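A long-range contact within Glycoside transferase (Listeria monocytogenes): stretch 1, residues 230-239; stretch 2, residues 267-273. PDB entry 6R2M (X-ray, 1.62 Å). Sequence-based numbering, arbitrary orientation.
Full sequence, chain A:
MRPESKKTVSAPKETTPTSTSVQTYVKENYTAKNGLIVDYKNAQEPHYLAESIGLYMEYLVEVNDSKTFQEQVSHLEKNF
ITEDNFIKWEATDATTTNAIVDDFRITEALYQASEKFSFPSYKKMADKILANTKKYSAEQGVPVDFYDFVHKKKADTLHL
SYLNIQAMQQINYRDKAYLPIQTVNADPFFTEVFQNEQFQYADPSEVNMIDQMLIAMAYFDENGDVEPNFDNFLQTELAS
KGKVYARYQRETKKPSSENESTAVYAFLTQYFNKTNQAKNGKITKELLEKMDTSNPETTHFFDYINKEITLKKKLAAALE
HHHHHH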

# COMPACT_ATOMS: atom_id res chain seq x y z
N PHE A 230 2.07 -3.81 -20.14
CA PHE A 230 2.88 -3.37 -19.01
C PHE A 230 3.93 -4.41 -18.65
O PHE A 230 5.07 -4.06 -18.32
CB PHE A 230 1.99 -3.06 -17.81
CG PHE A 230 2.72 -2.40 -16.70
CD1 PHE A 230 3.19 -1.11 -16.83
CD2 PHE A 230 2.93 -3.08 -15.51
CE1 PHE A 230 3.88 -0.49 -15.78
CE2 PHE A 230 3.61 -2.48 -14.46
CZ PHE A 230 4.09 -1.18 -14.60
N ASP A 231 3.56 -5.69 -18.69
CA ASP A 231 4.52 -6.72 -18.33
C ASP A 231 5.70 -6.70 -19.28
O ASP A 231 6.85 -6.78 -18.85
CB ASP A 231 3.85 -8.10 -18.33
CG ASP A 231 4.73 -9.17 -17.72
OD1 ASP A 231 5.06 -9.07 -16.52
OD2 ASP A 231 5.11 -10.12 -18.44
N ASN A 232 5.44 -6.52 -20.58
CA ASN A 232 6.52 -6.46 -21.55
C ASN A 232 7.41 -5.24 -21.32
O ASN A 232 8.64 -5.34 -21.43
CB ASN A 232 5.98 -6.43 -22.97
CG ASN A 232 7.05 -6.14 -23.99
OD1 ASN A 232 7.14 -5.03 -24.53
ND2 ASN A 232 7.91 -7.13 -24.25
N PHE A 233 6.82 -4.10 -20.98
CA PHE A 233 7.64 -2.93 -20.67
C PHE A 233 8.60 -3.25 -19.53
O PHE A 233 9.79 -2.93 -19.60
CB PHE A 233 6.75 -1.74 -20.31
CG PHE A 233 7.52 -0.52 -19.93
CD1 PHE A 233 8.11 0.25 -20.90
CD2 PHE A 233 7.67 -0.16 -18.60
CE1 PHE A 233 8.85 1.38 -20.55
CE2 PHE A 233 8.40 0.97 -18.24
CZ PHE A 233 8.98 1.74 -19.23
N LEU A 234 8.10 -3.87 -18.46
CA LEU A 234 8.96 -4.20 -17.33
C LEU A 234 10.09 -5.12 -17.76
O LEU A 234 11.25 -4.90 -17.40
CB LEU A 234 8.14 -4.84 -16.21
CG LEU A 234 7.08 -3.98 -15.51
CD1 LEU A 234 6.37 -4.81 -14.45
CD2 LEU A 234 7.67 -2.72 -14.90
N GLN A 235 9.76 -6.15 -18.54
CA GLN A 235 10.77 -7.12 -18.96
C GLN A 235 11.84 -6.46 -19.82
O GLN A 235 13.03 -6.73 -19.65
CB GLN A 235 10.11 -8.28 -19.70
CG GLN A 235 9.37 -9.24 -18.77
CD GLN A 235 8.55 -10.27 -19.52
OE1 GLN A 235 8.49 -10.25 -20.75
NE2 GLN A 235 7.89 -11.16 -18.78
N THR A 236 11.43 -5.58 -20.75
CA THR A 236 12.41 -4.99 -21.65
C THR A 236 13.27 -3.93 -20.96
O THR A 236 14.45 -3.77 -21.30
CB THR A 236 11.72 -4.40 -22.89
OG1 THR A 236 10.84 -3.33 -22.50
CG2 THR A 236 10.92 -5.47 -23.62
N GLU A 237 12.71 -3.22 -19.97
CA GLU A 237 13.53 -2.32 -19.17
C GLU A 237 14.59 -3.09 -18.39
O GLU A 237 15.77 -2.73 -18.40
CB GLU A 237 12.65 -1.51 -18.20
CG GLU A 237 11.91 -0.35 -18.84
CD GLU A 237 12.86 0.69 -19.42
OE1 GLU A 237 13.36 1.56 -18.66
OE2 GLU A 237 13.11 0.62 -20.64
N LEU A 238 14.18 -4.17 -17.71
CA LEU A 238 15.15 -4.96 -16.95
C LEU A 238 16.22 -5.56 -17.86
O LEU A 238 17.41 -5.55 -17.53
CB LEU A 238 14.43 -6.05 -16.18
CG LEU A 238 13.86 -5.63 -14.83
CD1 LEU A 238 13.12 -6.81 -14.21
CD2 LEU A 238 14.95 -5.11 -13.90
N ALA A 239 15.81 -6.09 -19.01
CA ALA A 239 16.76 -6.72 -19.91
C ALA A 239 17.73 -5.71 -20.51
O ALA A 239 18.92 -6.01 -20.68
CB ALA A 239 16.02 -7.46 -21.02
N PHE A 267 7.68 -3.53 -4.92
CA PHE A 267 6.47 -4.00 -5.58
C PHE A 267 6.78 -4.85 -6.81
O PHE A 267 6.03 -5.78 -7.09
CB PHE A 267 5.58 -2.82 -5.95
CG PHE A 267 5.07 -2.06 -4.76
CD1 PHE A 267 5.00 -2.66 -3.52
CD2 PHE A 267 4.69 -0.74 -4.89
CE1 PHE A 267 4.55 -1.95 -2.41
CE2 PHE A 267 4.22 -0.03 -3.81
CZ PHE A 267 4.15 -0.64 -2.55
N LEU A 268 7.87 -4.55 -7.53
CA LEU A 268 8.29 -5.43 -8.63
C LEU A 268 8.61 -6.83 -8.12
O LEU A 268 8.26 -7.83 -8.75
CB LEU A 268 9.51 -4.86 -9.34
CG LEU A 268 9.24 -3.81 -10.39
CD1 LEU A 268 10.54 -3.12 -10.71
CD2 LEU A 268 8.68 -4.51 -11.63
N THR A 269 9.33 -6.92 -6.99
CA THR A 269 9.67 -8.21 -6.43
C THR A 269 8.41 -8.99 -6.08
O THR A 269 8.29 -10.17 -6.44
CB THR A 269 10.57 -7.99 -5.21
OG1 THR A 269 11.77 -7.35 -5.67
CG2 THR A 269 10.91 -9.31 -4.54
N GLN A 270 7.43 -8.33 -5.44
CA GLN A 270 6.15 -8.96 -5.15
C GLN A 270 5.43 -9.39 -6.42
O GLN A 270 4.87 -10.49 -6.48
CB GLN A 270 5.25 -8.01 -4.35
CG GLN A 270 5.82 -7.60 -3.02
CD GLN A 270 5.01 -6.50 -2.35
OE1 GLN A 270 3.80 -6.40 -2.55
NE2 GLN A 270 5.67 -5.67 -1.56
N TYR A 271 5.44 -8.53 -7.43
CA TYR A 271 4.73 -8.81 -8.68
C TYR A 271 5.35 -9.99 -9.42
O TYR A 271 4.63 -10.89 -9.90
CB TYR A 271 4.75 -7.54 -9.54
CG TYR A 271 4.35 -7.72 -11.00
CD1 TYR A 271 3.02 -7.61 -11.38
CD2 TYR A 271 5.31 -7.94 -11.98
CE1 TYR A 271 2.65 -7.72 -12.70
CE2 TYR A 271 4.95 -8.07 -13.31
CZ TYR A 271 3.62 -7.96 -13.66
OH TYR A 271 3.27 -8.09 -14.98
N PHE A 272 6.68 -10.01 -9.53
CA PHE A 272 7.31 -11.11 -10.24
C PHE A 272 7.12 -12.42 -9.49
O PHE A 272 6.91 -13.46 -10.12
CB PHE A 272 8.80 -10.79 -10.45
CG PHE A 272 9.05 -9.82 -11.56
CD1 PHE A 272 8.32 -9.89 -12.74
CD2 PHE A 272 10.02 -8.83 -11.43
CE1 PHE A 272 8.57 -8.99 -13.78
CE2 PHE A 272 10.27 -7.94 -12.46
CZ PHE A 272 9.54 -8.02 -13.63
N ASN A 273 7.10 -12.38 -8.17
CA ASN A 273 6.88 -13.63 -7.44
C ASN A 273 5.43 -14.09 -7.52
O ASN A 273 5.16 -15.30 -7.62
CB ASN A 273 7.37 -13.46 -6.01
CG ASN A 273 8.89 -13.34 -5.94
OD1 ASN A 273 9.60 -13.91 -6.79
ND2 ASN A 273 9.40 -12.60 -4.97

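Two helical segments meet here at a steep angle, 116° between their N-to-C directions, and their axes come no nearer than 12.8 Å. At that spacing the backbones stay well apart, and every contact is made by side chains long enough to cross the gap.

Phe-267 begins stretch 2 out of reach of the other helix. Leu-268 makes the first contact. Its CA-to-CB bond points toward stretch 1, and its CD2 packs 3.7 Å from CD1 of Leu-234, a leucine-to-leucine contact where the CA atoms of the two residues stand 8.8 Å apart. Thr-269 and Gln-270 then lie out of reach.

Tyr-271, one turn on from Phe-267, combines both kinds of chemistry. Its chi1 is t, and its CA-to-CB bond points toward stretch 1. Ring atom CE2 lies 3.7 Å from Leu-234 CD1, so the same methyl touches both Leu-268 and the tyrosine. At the tip of the ring, Tyr-271 OH donates a short hydrogen bond to Asp-231 OD1, 2.6 Å away and near the ring plane. Both residues are buried, so the bond gives the hydroxyl a partner away from solvent; OD1 is also hydrogen-bonded elsewhere in the structure.

Phe-272 sets out sideways, yet its ring reaches across. CE2 comes within 3.5 Å of Leu-238 CD1, and CZ lies 4.3 Å from Leu-234 CB, which places the end of the ring against two leucines one turn apart. Asn-273 is again out of reach.

The rule to read is economical: Asp-231, Leu-234 and Leu-238, at spacings of three and four, bring one helical face to Leu-268, Tyr-271 and Phe-272. Leu-234 touches all three, and a single hydrogen bond joins a contact that is otherwise mostly apolar, burying 306 Å² in total.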